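Local coordinates for endoribonuclease MazF3 (Mycobacterium tuberculosis, PDB 5UCT) that cleaves mRNA and 23S rRNA as the toxin of a type II toxin-antitoxin system, cutting predominantly after the first two Us of UUCCU, at the interface of chains A and B. Coordinates in Å, arbitrary orientation; residue numbers count along the deposited sequence, not the author numbering. Chains: chain A/B, Endoribonuclease MazF3.

The interface of chains A and B. Residues chain A 2, 18-20, 22; chain B 94-97.
A:Arg2 and A:Arg20 of one PemK/MazF-family toxin take hold of backbone carbonyls at and just beyond the C-terminal end of helix 85-96 in the other copy, where the helix stops offering its carbonyls to its own next turn. The patch belongs to the two-fold interface between identical subunits of the deposited assembly, probably the homodimer common among MazF toxins. The guanidinium of A:Arg2 meets B:Phe96 O end-on, with NH1 at 2.9 Å and NH2 at 2.7 Å from that one oxygen. A:Arg2 NH2 also donates to the next carbonyl, B:Asp97 O, at 2.8 Å, but this bond is more bent and its donor sits above the carbonyl plane. Both oxygens lie close to the guanidinium plane, so the group meets the chain edge-on, and the positive charge would probably suit the negative end of the helix dipole. Torsions chi2 (70°) and chi3 (72°) bend the A:Arg2 chain so that its guanidinium turns to the B:Phe96 carbonyl.

One residue earlier, at B:Ala95, A:Arg20 NH1 donates to B:Ala95 O at 3.2 Å, tilted from the carbonyl plane; the backbone N of A:Arg20 points at the same oxygen in a weak bond. The A:Arg20 side chain starts with CG wedged between the backbone N and the carbonyl carbon (chi1 53°) and then runs extended, which carries its methylenes past B:Asp97 to the bond with B:Ala95 O. The side chains of A:Arg20 and B:Asp97 cross at about a right angle, and the carboxylate rests against A:Arg20 CB, 3.3 Å from B:Asp97 CG, rather than pairing with the guanidinium. A:Arg20 NE and B:Asp97 OD1 stay 4.8 Å apart, a spacing at which opposite charges may still attract. A:Val22 CG2 borders the other carboxylate oxygen.

The apolar part lies off to one side of the two arginines, where A:Leu18 lays CB over one face of the B:Phe96 ring, 4.0 Å from its centroid and displaced toward the rim. A:Leu18 O lies beside the B:Phe96 side chain.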
# COMPACT_ATOMS: atom_id res chain seq x y z
N ARG A 2 11.01 11.38 2.53
CA ARG A 2 9.68 11.20 1.97
C ARG A 2 9.49 12.06 0.71
O ARG A 2 8.72 13.02 0.72
CB ARG A 2 8.62 11.56 3.01
CG ARG A 2 7.23 11.06 2.69
CD ARG A 2 7.15 9.55 2.80
NE ARG A 2 7.19 9.10 4.18
CZ ARG A 2 7.14 7.82 4.56
NH1 ARG A 2 7.06 6.86 3.66
NH2 ARG A 2 7.19 7.51 5.85
N LEU A 18 6.08 5.84 -0.73
CA LEU A 18 5.73 5.22 0.54
C LEU A 18 6.86 4.33 1.06
O LEU A 18 7.10 4.29 2.27
CB LEU A 18 4.44 4.41 0.40
CG LEU A 18 3.16 5.23 0.27
CD1 LEU A 18 1.95 4.32 0.36
CD2 LEU A 18 3.11 6.31 1.35
N THR A 19 7.54 3.62 0.16
CA THR A 19 8.67 2.79 0.56
C THR A 19 9.70 3.63 1.30
O THR A 19 10.00 4.77 0.91
CB THR A 19 9.31 2.14 -0.67
OG1 THR A 19 8.32 1.41 -1.40
CG2 THR A 19 10.42 1.18 -0.25
N ARG A 20 10.24 3.07 2.39
CA ARG A 20 11.26 3.75 3.17
C ARG A 20 12.47 4.06 2.30
O ARG A 20 12.93 3.22 1.53
CB ARG A 20 11.65 2.89 4.36
CG ARG A 20 12.07 1.47 4.00
CD ARG A 20 12.11 0.54 5.20
NE ARG A 20 12.64 -0.78 4.85
CZ ARG A 20 11.94 -1.74 4.26
NH1 ARG A 20 10.67 -1.54 3.94
NH2 ARG A 20 12.52 -2.90 3.97
N VAL A 22 15.33 4.21 3.27
CA VAL A 22 16.46 3.42 3.77
C VAL A 22 16.84 2.34 2.77
O VAL A 22 18.02 2.10 2.51
CB VAL A 22 16.12 2.84 5.15
CG1 VAL A 22 17.19 1.87 5.61
CG2 VAL A 22 15.94 3.96 6.16
N ASN B 94 7.04 -0.69 9.34
CA ASN B 94 8.44 -0.73 8.94
C ASN B 94 8.59 -0.63 7.43
O ASN B 94 9.57 -0.05 6.94
CB ASN B 94 9.11 -2.01 9.44
CG ASN B 94 8.96 -2.21 10.93
OD1 ASN B 94 9.10 -1.26 11.70
ND2 ASN B 94 8.66 -3.43 11.34
N ALA B 95 7.63 -1.17 6.67
CA ALA B 95 7.71 -1.12 5.22
C ALA B 95 7.69 0.31 4.70
O ALA B 95 8.33 0.62 3.69
CB ALA B 95 6.57 -1.92 4.59
N PHE B 96 6.96 1.20 5.37
CA PHE B 96 6.81 2.58 4.93
C PHE B 96 7.46 3.59 5.87
O PHE B 96 7.41 4.79 5.59
CB PHE B 96 5.33 2.92 4.75
CG PHE B 96 4.62 2.06 3.74
CD1 PHE B 96 5.31 1.50 2.67
CD2 PHE B 96 3.26 1.80 3.86
CE1 PHE B 96 4.66 0.71 1.75
CE2 PHE B 96 2.61 1.01 2.94
CZ PHE B 96 3.30 0.46 1.88
N ASP B 97 8.08 3.13 6.97
CA ASP B 97 8.65 4.00 8.00
C ASP B 97 7.60 4.98 8.53
O ASP B 97 7.61 6.18 8.27
CB ASP B 97 9.89 4.75 7.47
CG ASP B 97 11.14 3.89 7.48
OD1 ASP B 97 11.03 2.68 7.80
OD2 ASP B 97 12.22 4.42 7.16